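Local coordinates for Ctr9 protein (Myceliophthora thermophila, PDB 6AF0) that probably binds the RNA polymerase II complex, as the tetratricopeptide-repeat scaffold of the Paf1 transcription complex, at residues R717-Y721 and V750-K754; L760-I764 and N778-Y783; Y273-S277 and L290-M295; V458-W462 and V475-L479. All blocks are in the same frame, centred on the assembly; numbering follows the deposited sequence.

Contact 1 of 4, residues R717-Y721 and V750-K754; sequences RSAAY and VEDRK
Ser718 and Asp752 mark the closest backbone approach, with CA atoms 6.6 Å apart, where helix 712-734 meets the last turn of helix 739-752. Two side-chain hydrogen bonds cross here. Ser718 OG donates to Asp752 OD1 at 2.5 Å. CG of Asp752 stands anti to its own backbone N (chi1 -165°), which turns the carboxylate to the serine. Tyr721 OH donates to Glu751 OE1 at 2.4 Å. Both distances are shorter than is credible, so the lengths are doubtful. The Glu751 chain is extended beyond CG and crosses the tyrosine at about a right angle, its CB in the ring plane at the edge. Asp752 CB packs on Tyr721 CD2 at 3.6 Å. Arg717 NH1 sits above one ring face, toward the rim. With a phenylalanine at Tyr721, Glu751 OE1 would probably lose its hydroxyl mate, leaving the carboxylate freer to turn about its salt bridge to Arg704. Two polar bonds and the packing of the Tyr721 ring thus join two consecutive helices. Aromatic side chains of other proteins' chains cover part of this surface contact. Arg717 may favour the charged form of Asp752, though 4.8 Å from Arg717 NH1 to Asp752 OD1 is too long for a salt bridge.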
loop_
_atom_site.group_PDB
_atom_site.type_symbol
_atom_site.label_atom_id
_atom_site.label_comp_id
_atom_site.label_asym_id
_atom_site.label_seq_id
_atom_site.Cartn_x
_atom_site.Cartn_y
_atom_site.Cartn_z
ATOM N N ARG A 717 -48.844 -7.083 26.499
ATOM C CA ARG A 717 -47.823 -6.052 26.395
ATOM C C ARG A 717 -46.418 -6.654 26.285
ATOM O O ARG A 717 -45.528 -6.057 25.663
ATOM C CB ARG A 717 -47.923 -5.072 27.571
ATOM C CG ARG A 717 -47.267 -5.516 28.875
ATOM C CD ARG A 717 -47.281 -4.352 29.868
ATOM N NE ARG A 717 -46.414 -4.496 31.045
ATOM C CZ ARG A 717 -45.087 -4.661 31.027
ATOM N NH1 ARG A 717 -44.409 -4.762 29.886
ATOM N NH2 ARG A 717 -44.421 -4.751 32.173
ATOM N N SER A 718 -46.212 -7.835 26.860
ATOM C CA SER A 718 -44.954 -8.547 26.628
ATOM C C SER A 718 -44.787 -8.967 25.143
ATOM O O SER A 718 -43.684 -9.219 24.671
ATOM C CB SER A 718 -44.843 -9.761 27.535
ATOM O OG SER A 718 -43.491 -10.176 27.605
ATOM N N ALA A 719 -45.896 -9.066 24.421
ATOM C CA ALA A 719 -45.863 -9.153 22.958
ATOM C C ALA A 719 -45.464 -7.806 22.340
ATOM O O ALA A 719 -44.723 -7.769 21.355
ATOM C CB ALA A 719 -47.218 -9.598 22.418
ATOM N N ALA A 720 -45.978 -6.711 22.908
ATOM C CA ALA A 720 -45.623 -5.346 22.475
ATOM C C ALA A 720 -44.136 -5.048 22.621
ATOM O O ALA A 720 -43.558 -4.371 21.775
ATOM C CB ALA A 720 -46.428 -4.299 23.234
ATOM N N TYR A 721 -43.529 -5.531 23.701
ATOM C CA TYR A 721 -42.071 -5.431 23.869
ATOM C C TYR A 721 -41.344 -6.258 22.819
ATOM O O TYR A 721 -40.311 -5.848 22.290
ATOM C CB TYR A 721 -41.628 -5.892 25.259
ATOM C CG TYR A 721 -41.740 -4.838 26.342
ATOM C CD1 TYR A 721 -42.860 -4.005 26.432
ATOM C CD2 TYR A 721 -40.741 -4.683 27.290
ATOM C CE1 TYR A 721 -42.963 -3.046 27.428
ATOM C CE2 TYR A 721 -40.847 -3.736 28.290
ATOM C CZ TYR A 721 -41.958 -2.917 28.355
ATOM O OH TYR A 721 -42.065 -1.966 29.340
ATOM N N VAL A 750 -34.561 -4.753 31.002
ATOM C CA VAL A 750 -34.858 -4.460 32.390
ATOM C C VAL A 750 -36.353 -4.582 32.698
ATOM O O VAL A 750 -36.752 -5.101 33.734
ATOM C CB VAL A 750 -34.353 -3.062 32.786
ATOM C CG1 VAL A 750 -35.086 -1.999 31.997
ATOM C CG2 VAL A 750 -34.549 -2.825 34.275
ATOM N N GLU A 751 -37.179 -4.103 31.792
ATOM C CA GLU A 751 -38.600 -4.018 32.054
ATOM C C GLU A 751 -39.304 -5.346 31.837
ATOM O O GLU A 751 -40.097 -5.761 32.678
ATOM C CB GLU A 751 -39.219 -2.946 31.175
ATOM C CG GLU A 751 -38.660 -1.564 31.443
ATOM C CD GLU A 751 -39.371 -0.472 30.682
ATOM O OE1 GLU A 751 -39.966 -0.763 29.623
ATOM O OE2 GLU A 751 -39.310 0.686 31.147
ATOM N N ASP A 752 -39.032 -6.020 30.719
ATOM C CA ASP A 752 -39.736 -7.277 30.443
ATOM C C ASP A 752 -39.168 -8.426 31.233
ATOM O O ASP A 752 -39.926 -9.212 31.762
ATOM C CB ASP A 752 -39.759 -7.661 28.973
ATOM C CG ASP A 752 -40.781 -8.756 28.686
ATOM O OD1 ASP A 752 -41.840 -8.429 28.104
ATOM O OD2 ASP A 752 -40.549 -9.927 29.073
ATOM N N ARG A 753 -37.850 -8.553 31.279
ATOM C CA ARG A 753 -37.214 -9.564 32.137
ATOM C C ARG A 753 -36.159 -8.931 32.974
ATOM O O ARG A 753 -35.103 -8.569 32.476
ATOM C CB ARG A 753 -36.568 -10.712 31.363
ATOM C CG ARG A 753 -36.463 -10.550 29.855
ATOM C CD ARG A 753 -37.586 -11.308 29.151
ATOM N NE ARG A 753 -37.060 -12.301 28.218
ATOM C CZ ARG A 753 -36.460 -13.442 28.573
ATOM N NH1 ARG A 753 -36.289 -13.774 29.856
ATOM N NH2 ARG A 753 -36.014 -14.264 27.630
ATOM N N LYS A 754 -36.394 -8.882 34.267
ATOM C CA LYS A 754 -35.647 -7.975 35.107
ATOM C C LYS A 754 -34.204 -8.437 35.113
ATOM O O LYS A 754 -33.705 -8.927 36.117
ATOM C CB LYS A 754 -36.219 -7.915 36.525
ATOM C CG LYS A 754 -37.675 -8.304 36.683
ATOM C CD LYS A 754 -38.612 -7.148 36.404
ATOM C CE LYS A 754 -40.041 -7.660 36.305
ATOM N NZ LYS A 754 -41.037 -6.590 36.586
#

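Contact 2 of 4, residues L760-I764 and N778-Y783; sequences LQIFI and NMGHIY
Helix 773-785 opens a predicted tetratricopeptide repeat, and through Phe763, Leu760 and their partners it packs on the preceding helix 756-770. The local axes run 10.5 Å apart at 146°, roughly antiparallel. No hydrogen bond crosses; the contact is apolar. The Phe763 ring is wedged between Asn778 and Ile782, one helical turn apart. Its CE1 meets Asn778 CB at 3.8 Å, and its CE2 meets Ile782 CG1 at 3.7 Å. Both partners approach obliquely to the ring. CG of Phe763 is anti to the carbonyl carbon (chi1 -79°), which sends the ring across to the other helix. Met779 reaches back the other way, its chain bent at chi3. Its CE lies 3.9 Å from Phe763 CB and 4.2 Å from Ile764 CG1. Leu760 sets CB against Ile782 CG2 at 4.1 Å. Leu760 also packs beside Tyr783, though the detail there is doubtful. Asn778 lends its CB here, while its ND2 is hydrogen-bonded to the backbone of another protein's chain. Gln743 of helix 739-752 touches both Phe763 and Asn778. Ser795 and Ala792 of helix 789-801 touch Met779 and Tyr783 respectively.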
loop_
_atom_site.group_PDB
_atom_site.type_symbol
_atom_site.label_atom_id
_atom_site.label_comp_id
_atom_site.label_asym_id
_atom_site.label_seq_id
_atom_site.Cartn_x
_atom_site.Cartn_y
_atom_site.Cartn_z
ATOM N N LEU A 760 -27.135 -3.864 32.182
ATOM C CA LEU A 760 -26.067 -2.980 32.626
ATOM C C LEU A 760 -24.778 -3.043 31.792
ATOM O O LEU A 760 -24.072 -2.056 31.684
ATOM C CB LEU A 760 -25.723 -3.240 34.092
ATOM C CG LEU A 760 -24.629 -2.322 34.644
ATOM C CD1 LEU A 760 -25.026 -0.886 34.374
ATOM C CD2 LEU A 760 -24.382 -2.536 36.124
ATOM N N GLN A 761 -24.452 -4.200 31.235
ATOM C CA GLN A 761 -23.316 -4.305 30.304
ATOM C C GLN A 761 -23.516 -3.396 29.105
ATOM O O GLN A 761 -22.654 -2.572 28.777
ATOM C CB GLN A 761 -23.140 -5.736 29.805
ATOM C CG GLN A 761 -22.775 -6.723 30.889
ATOM C CD GLN A 761 -21.291 -6.738 31.153
ATOM O OE1 GLN A 761 -20.681 -5.687 31.383
ATOM N NE2 GLN A 761 -20.695 -7.931 31.115
ATOM N N ILE A 762 -24.666 -3.570 28.459
ATOM C CA ILE A 762 -25.067 -2.745 27.321
ATOM C C ILE A 762 -24.904 -1.291 27.706
ATOM O O ILE A 762 -24.169 -0.546 27.056
ATOM C CB ILE A 762 -26.534 -2.991 26.900
ATOM C CG1 ILE A 762 -26.697 -4.357 26.211
ATOM C CG2 ILE A 762 -26.994 -1.904 25.947
ATOM C CD1 ILE A 762 -27.312 -5.436 27.070
ATOM N N PHE A 763 -25.563 -0.919 28.799
ATOM C CA PHE A 763 -25.477 0.426 29.339
ATOM C C PHE A 763 -24.051 0.951 29.505
ATOM O O PHE A 763 -23.834 2.121 29.265
ATOM C CB PHE A 763 -26.235 0.562 30.669
ATOM C CG PHE A 763 -27.721 0.700 30.500
ATOM C CD1 PHE A 763 -28.241 1.625 29.620
ATOM C CD2 PHE A 763 -28.603 -0.096 31.227
ATOM C CE1 PHE A 763 -29.609 1.745 29.452
ATOM C CE2 PHE A 763 -29.972 0.018 31.058
ATOM C CZ PHE A 763 -30.476 0.939 30.164
ATOM N N ILE A 764 -23.087 0.124 29.906
ATOM C CA ILE A 764 -21.744 0.657 30.235
ATOM C C ILE A 764 -21.000 1.108 29.006
ATOM O O ILE A 764 -20.258 2.110 29.046
ATOM C CB ILE A 764 -20.801 -0.347 30.931
ATOM C CG1 ILE A 764 -21.448 -0.965 32.166
ATOM C CG2 ILE A 764 -19.499 0.347 31.353
ATOM C CD1 ILE A 764 -21.161 -2.445 32.279
ATOM N N ASN A 778 -30.844 6.531 32.984
ATOM C CA ASN A 778 -31.137 5.105 32.878
ATOM C C ASN A 778 -30.136 4.246 33.640
ATOM O O ASN A 778 -30.480 3.192 34.181
ATOM C CB ASN A 778 -31.098 4.686 31.415
ATOM C CG ASN A 778 -32.173 5.354 30.574
ATOM O OD1 ASN A 778 -33.083 6.019 31.081
ATOM N ND2 ASN A 778 -32.077 5.159 29.275
ATOM N N MET A 779 -28.887 4.698 33.647
ATOM C CA MET A 779 -27.834 4.055 34.425
ATOM C C MET A 779 -28.107 4.177 35.915
ATOM O O MET A 779 -28.155 3.174 36.627
ATOM C CB MET A 779 -26.484 4.683 34.105
ATOM C CG MET A 779 -25.799 4.068 32.896
ATOM S SD MET A 779 -24.016 4.223 33.069
ATOM C CE MET A 779 -23.493 2.660 32.408
ATOM N N GLY A 780 -28.292 5.411 36.376
ATOM C CA GLY A 780 -28.712 5.670 37.756
ATOM C C GLY A 780 -29.901 4.817 38.202
ATOM O O GLY A 780 -29.947 4.367 39.334
ATOM N N HIS A 781 -30.852 4.580 37.304
ATOM C CA HIS A 781 -32.003 3.710 37.588
ATOM C C HIS A 781 -31.618 2.256 37.860
ATOM O O HIS A 781 -32.144 1.626 38.776
ATOM C CB HIS A 781 -32.986 3.726 36.424
ATOM C CG HIS A 781 -33.609 5.059 36.175
ATOM N ND1 HIS A 781 -33.464 6.122 37.037
ATOM C CD2 HIS A 781 -34.429 5.486 35.186
ATOM C CE1 HIS A 781 -34.148 7.154 36.578
ATOM N NE2 HIS A 781 -34.748 6.792 35.459
ATOM N N ILE A 782 -30.732 1.722 37.030
ATOM C CA ILE A 782 -30.224 0.373 37.234
ATOM C C ILE A 782 -29.432 0.284 38.542
ATOM O O ILE A 782 -29.652 -0.609 39.333
ATOM C CB ILE A 782 -29.353 -0.094 36.041
ATOM C CG1 ILE A 782 -30.166 -0.113 34.740
ATOM C CG2 ILE A 782 -28.764 -1.478 36.285
ATOM C CD1 ILE A 782 -31.424 -0.963 34.766
ATOM N N TYR A 783 -28.536 1.222 38.780
ATOM C CA TYR A 783 -27.669 1.152 39.957
ATOM C C TYR A 783 -28.443 1.355 41.245
ATOM O O TYR A 783 -28.058 0.852 42.293
ATOM C CB TYR A 783 -26.585 2.199 39.885
ATOM C CG TYR A 783 -25.442 1.834 39.002
ATOM C CD1 TYR A 783 -24.146 2.050 39.410
ATOM C CD2 TYR A 783 -25.643 1.279 37.752
ATOM C CE1 TYR A 783 -23.074 1.732 38.595
ATOM C CE2 TYR A 783 -24.576 0.959 36.941
ATOM C CZ TYR A 783 -23.295 1.189 37.364
ATOM O OH TYR A 783 -22.239 0.863 36.552
#

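Contact 3 of 4, residues Y273-S277 and L290-M295; sequences YLDAS and LYKKAM
Tyr273 and Ala294 bring the two helices closest, with their CA atoms 5.1 Å apart. The alanine methyl fills the narrow gap, touching Tyr273 CB and lying 3.7 Å from Leu274 N. The small residue Ser277 keeps the other end close: its CB is 4.0 Å from Leu290 CB. Its OG sits between the backbone N and the carbonyl carbon (chi1 69°), where it donates a hydrogen bond to Leu274 O within its own helix. That bond is very short in the model and its length is doubtful, but it gives the hydroxyl a likely partner without crossing the contact. Leu274 leads into a second packed patch. Its CD1 lies 3.5 Å from Met295 CE and 3.8 Å from Tyr291 CE1, meeting the ring obliquely. Met295 CG lies over one face of the Tyr291 ring, toward its rim. Tyr319 of helix 310-322 touches both Tyr291 and Met295, and an apolar side chain of another protein's chain packs on Leu274.

Helices 263-279 and 285-305 form a helical hairpin, like the paired helices of tetratricopeptide repeats. Their local axes are 8.3 Å apart at 160°, nearly antiparallel. A wider pi-type turn at 293-295 falls within the contact.

The more open side is built differently. Here Lys293, bent at chi2 and chi3, lays its aliphatic chain over a face of the Tyr273 ring. Lys293 CG makes a CH-pi contact 4.1 Å from the Tyr273 ring centroid, only 7° off the normal. Leu290 CD2 comes to the edge of the same ring, 3.9 Å from Tyr273 CD1. Tyr273 OH is hydrogen-bonded to Lys249, and Lys293 NZ makes a long, weak ion pair with Glu297.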
loop_
_atom_site.group_PDB
_atom_site.type_symbol
_atom_site.label_atom_id
_atom_site.label_comp_id
_atom_site.label_asym_id
_atom_site.label_seq_id
_atom_site.Cartn_x
_atom_site.Cartn_y
_atom_site.Cartn_z
ATOM N N TYR A 273 31.542 3.731 -15.990
ATOM C CA TYR A 273 31.108 5.108 -15.894
ATOM C C TYR A 273 29.608 5.180 -15.802
ATOM O O TYR A 273 29.111 6.037 -15.113
ATOM C CB TYR A 273 31.621 5.943 -17.079
ATOM C CG TYR A 273 33.070 6.304 -16.948
ATOM C CD1 TYR A 273 33.496 7.244 -16.019
ATOM C CD2 TYR A 273 34.017 5.687 -17.736
ATOM C CE1 TYR A 273 34.833 7.555 -15.899
ATOM C CE2 TYR A 273 35.349 5.983 -17.612
ATOM C CZ TYR A 273 35.754 6.919 -16.698
ATOM O OH TYR A 273 37.086 7.222 -16.594
ATOM N N LEU A 274 28.895 4.298 -16.501
ATOM C CA LEU A 274 27.428 4.245 -16.418
ATOM C C LEU A 274 26.987 3.957 -14.970
ATOM O O LEU A 274 26.211 4.695 -14.387
ATOM C CB LEU A 274 26.869 3.180 -17.368
ATOM C CG LEU A 274 25.339 3.079 -17.580
ATOM C CD1 LEU A 274 24.721 4.392 -18.015
ATOM C CD2 LEU A 274 24.976 2.016 -18.617
ATOM N N ASP A 275 27.514 2.895 -14.387
ATOM C CA ASP A 275 27.243 2.561 -13.001
ATOM C C ASP A 275 27.509 3.790 -12.084
ATOM O O ASP A 275 26.651 4.161 -11.248
ATOM C CB ASP A 275 28.110 1.365 -12.640
ATOM C CG ASP A 275 27.956 0.923 -11.219
ATOM O OD1 ASP A 275 26.911 0.322 -10.838
ATOM O OD2 ASP A 275 28.943 1.136 -10.484
ATOM N N ALA A 276 28.685 4.413 -12.276
ATOM C CA ALA A 276 29.093 5.638 -11.554
ATOM C C ALA A 276 28.089 6.788 -11.715
ATOM O O ALA A 276 27.833 7.520 -10.771
ATOM C CB ALA A 276 30.469 6.094 -12.024
ATOM N N SER A 277 27.540 6.938 -12.915
ATOM C CA SER A 277 26.551 7.971 -13.198
ATOM C C SER A 277 25.274 7.674 -12.473
ATOM O O SER A 277 24.519 8.570 -12.159
ATOM C CB SER A 277 26.242 8.061 -14.692
ATOM O OG SER A 277 25.534 6.932 -15.171
ATOM N N LEU A 290 29.908 12.221 -16.658
ATOM C CA LEU A 290 30.000 10.747 -16.537
ATOM C C LEU A 290 29.171 9.949 -17.572
ATOM O O LEU A 290 29.586 8.908 -18.046
ATOM C CB LEU A 290 29.533 10.298 -15.160
ATOM C CG LEU A 290 30.342 10.732 -13.960
ATOM C CD1 LEU A 290 29.579 10.381 -12.690
ATOM C CD2 LEU A 290 31.697 10.047 -13.963
ATOM N N TYR A 291 27.987 10.426 -17.898
ATOM C CA TYR A 291 27.083 9.673 -18.754
ATOM C C TYR A 291 27.434 9.838 -20.211
ATOM O O TYR A 291 27.312 8.902 -20.982
ATOM C CB TYR A 291 25.630 10.119 -18.535
ATOM C CG TYR A 291 24.627 9.380 -19.385
ATOM C CD1 TYR A 291 24.128 8.147 -18.992
ATOM C CD2 TYR A 291 24.170 9.920 -20.571
ATOM C CE1 TYR A 291 23.209 7.461 -19.776
ATOM C CE2 TYR A 291 23.247 9.250 -21.362
ATOM C CZ TYR A 291 22.770 8.025 -20.964
ATOM O OH TYR A 291 21.866 7.394 -21.780
ATOM N N LYS A 292 27.820 11.050 -20.585
ATOM C CA LYS A 292 28.209 11.348 -21.975
ATOM C C LYS A 292 29.566 10.662 -22.210
ATOM O O LYS A 292 29.831 10.042 -23.262
ATOM C CB LYS A 292 28.313 12.864 -22.238
ATOM C CG LYS A 292 27.339 13.731 -21.450
ATOM C CD LYS A 292 27.602 15.231 -21.592
ATOM C CE LYS A 292 26.557 15.917 -22.468
ATOM N NZ LYS A 292 25.294 16.156 -21.706
ATOM N N LYS A 293 30.412 10.753 -21.189
ATOM C CA LYS A 293 31.699 10.087 -21.213
ATOM C C LYS A 293 31.543 8.625 -21.514
ATOM O O LYS A 293 32.138 8.090 -22.442
ATOM C CB LYS A 293 32.399 10.208 -19.867
ATOM C CG LYS A 293 33.608 9.299 -19.754
ATOM C CD LYS A 293 34.836 10.044 -19.247
ATOM C CE LYS A 293 36.064 9.722 -20.082
ATOM N NZ LYS A 293 37.164 10.661 -19.788
ATOM N N ALA A 294 30.737 7.979 -20.690
ATOM C CA ALA A 294 30.527 6.538 -20.775
ATOM C C ALA A 294 29.958 6.100 -22.086
ATOM O O ALA A 294 30.497 5.235 -22.760
ATOM C CB ALA A 294 29.573 6.105 -19.704
ATOM N N MET A 295 28.839 6.705 -22.433
ATOM C CA MET A 295 28.115 6.383 -23.668
ATOM C C MET A 295 28.775 6.819 -24.963
ATOM O O MET A 295 28.896 6.026 -25.911
ATOM C CB MET A 295 26.737 7.052 -23.651
ATOM C CG MET A 295 25.803 6.474 -22.619
ATOM S SD MET A 295 25.487 4.751 -23.023
ATOM C CE MET A 295 24.558 4.329 -21.557
#

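Contact 4 of 4, residues V458-W462 and V475-L479; sequences VRSAW and VLLNL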
loop_
_atom_site.group_PDB
_atom_site.type_symbol
_atom_site.label_atom_id
_atom_site.label_comp_id
_atom_site.label_asym_id
_atom_site.label_seq_id
_atom_site.Cartn_x
_atom_site.Cartn_y
_atom_site.Cartn_z
ATOM N N VAL A 458 4.469 2.203 1.311
ATOM C CA VAL A 458 5.007 3.278 0.496
ATOM C C VAL A 458 5.415 4.468 1.355
ATOM O O VAL A 458 6.386 5.148 1.047
ATOM C CB VAL A 458 3.984 3.740 -0.545
ATOM C CG1 VAL A 458 4.405 5.045 -1.200
ATOM C CG2 VAL A 458 3.785 2.667 -1.604
ATOM N N ARG A 459 4.675 4.741 2.420
ATOM C CA ARG A 459 5.055 5.817 3.341
ATOM C C ARG A 459 6.355 5.489 4.051
ATOM O O ARG A 459 7.208 6.355 4.222
ATOM C CB ARG A 459 3.954 6.094 4.363
ATOM C CG ARG A 459 2.986 7.165 3.908
ATOM C CD ARG A 459 1.857 7.350 4.906
ATOM N NE ARG A 459 1.261 8.678 4.788
ATOM C CZ ARG A 459 0.608 9.309 5.759
ATOM N NH1 ARG A 459 0.129 10.524 5.535
ATOM N NH2 ARG A 459 0.432 8.750 6.951
ATOM N N SER A 460 6.496 4.234 4.454
ATOM C CA SER A 460 7.753 3.720 4.995
ATOM C C SER A 460 8.927 3.985 4.048
ATOM O O SER A 460 10.032 4.309 4.489
ATOM C CB SER A 460 7.627 2.219 5.231
ATOM O OG SER A 460 6.311 1.899 5.637
ATOM N N ALA A 461 8.672 3.840 2.748
ATOM C CA ALA A 461 9.668 4.118 1.706
ATOM C C ALA A 461 10.081 5.585 1.658
ATOM O O ALA A 461 11.237 5.906 1.378
ATOM C CB ALA A 461 9.155 3.682 0.339
ATOM N N TRP A 462 9.137 6.476 1.928
ATOM C CA TRP A 462 9.454 7.896 2.006
ATOM C C TRP A 462 10.243 8.171 3.293
ATOM O O TRP A 462 10.987 9.141 3.377
ATOM C CB TRP A 462 8.186 8.752 2.013
ATOM C CG TRP A 462 7.209 8.548 0.881
ATOM C CD1 TRP A 462 7.220 7.569 -0.069
ATOM C CD2 TRP A 462 6.048 9.340 0.620
ATOM N NE1 TRP A 462 6.144 7.711 -0.909
ATOM C CE2 TRP A 462 5.408 8.791 -0.508
ATOM C CE3 TRP A 462 5.490 10.467 1.228
ATOM C CZ2 TRP A 462 4.239 9.329 -1.038
ATOM C CZ3 TRP A 462 4.334 11.002 0.699
ATOM C CH2 TRP A 462 3.721 10.434 -0.421
ATOM N N VAL A 475 -1.059 9.423 -3.907
ATOM C CA VAL A 475 -1.030 8.370 -2.880
ATOM C C VAL A 475 -1.631 8.860 -1.571
ATOM O O VAL A 475 -2.361 8.125 -0.899
ATOM C CB VAL A 475 0.410 7.893 -2.582
ATOM C CG1 VAL A 475 0.454 6.976 -1.371
ATOM C CG2 VAL A 475 1.010 7.181 -3.784
ATOM N N LEU A 476 -1.294 10.093 -1.197
ATOM C CA LEU A 476 -1.802 10.697 0.038
ATOM C C LEU A 476 -3.320 10.915 0.011
ATOM O O LEU A 476 -4.016 10.665 0.998
ATOM C CB LEU A 476 -1.100 12.032 0.295
ATOM C CG LEU A 476 0.319 11.934 0.839
ATOM C CD1 LEU A 476 1.037 13.263 0.671
ATOM C CD2 LEU A 476 0.300 11.493 2.297
ATOM N N LEU A 477 -3.816 11.381 -1.125
ATOM C CA LEU A 477 -5.231 11.631 -1.310
ATOM C C LEU A 477 -6.066 10.366 -1.251
ATOM O O LEU A 477 -7.125 10.337 -0.633
ATOM C CB LEU A 477 -5.465 12.291 -2.659
ATOM C CG LEU A 477 -4.803 13.645 -2.864
ATOM C CD1 LEU A 477 -5.190 14.163 -4.246
ATOM C CD2 LEU A 477 -5.205 14.625 -1.766
ATOM N N ASN A 478 -5.597 9.335 -1.932
ATOM C CA ASN A 478 -6.258 8.041 -1.913
ATOM C C ASN A 478 -6.305 7.512 -0.483
ATOM O O ASN A 478 -7.366 7.179 0.052
ATOM C CB ASN A 478 -5.523 7.057 -2.843
ATOM C CG ASN A 478 -5.832 7.298 -4.318
ATOM O OD1 ASN A 478 -6.746 8.058 -4.676
ATOM N ND2 ASN A 478 -5.094 6.628 -5.180
ATOM N N LEU A 479 -5.137 7.493 0.132
ATOM C CA LEU A 479 -4.976 7.030 1.487
ATOM C C LEU A 479 -5.838 7.826 2.460
ATOM O O LEU A 479 -6.231 7.322 3.510
ATOM C CB LEU A 479 -3.511 7.177 1.875
ATOM C CG LEU A 479 -3.009 6.294 3.000
ATOM C CD1 LEU A 479 -3.099 4.838 2.585
ATOM C CD2 LEU A 479 -1.572 6.672 3.316
#
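Trp462 and Leu476 join helices 445-463 and 473-484, neighbours in the chain that form a hairpin in this tetratricopeptide-repeat protein's superhelix. The local axes are 12.5 Å apart at 140°, so long side chains must span the gap. The apolar contacts come first. Trp462 presents the six-membered end of its indole, with CH2 3.9 Å from Leu476 CG. Leu476 CD1 lies at the indole edge, in its plane. Val475 CB meets Trp462 CZ2 at 4.4 Å, and Val458 CG1 meets Val475 CG1 at the same distance. The second kind is arginine on leucine. The Arg459 chain, extended from CG to NE, crosses Leu476 at about a right angle. Leu476 thus divides its methyls, CD1 to the indole and CD2 to the guanidinium. An alanine at Leu476 would probably open a gap between Trp462 and Arg459 and let the guanidinium turn. No hydrogen bond crosses between the segments; Arg459 NH2 has a long, weak ion pair with Glu456. Val498 of helix 488-504 also packs on Leu476. Two leucine methyls meet the Arg459 guanidinium: Leu479 CD2 over one face, 3.8 Å from Arg459 NE, and Leu476 CD2 in plane at its edge, 3.4 Å from Arg459 NH1.

How the contacts relate
All four contacts join helices that follow each other in the chain, but no helix is shared between them. Contacts 2 and 4 are buried and mainly apolar, contact 4 with an arginine laid on leucines. Contact 3 is partly buried, mixing small residues with a lysine over a ring. Contact 1 is a surface contact and the one with hydrogen bonds between its segments. Contacts 1 and 2 are neighbours, centres about 17 Å apart, and touch: Val750 CG2 of contact 1 lies 3.7 Å from Ile782 CD1 of contact 2. Contact 4 sits near the chain's centre. Contact 3 lies on the opposite side of that centre from contacts 1 and 2.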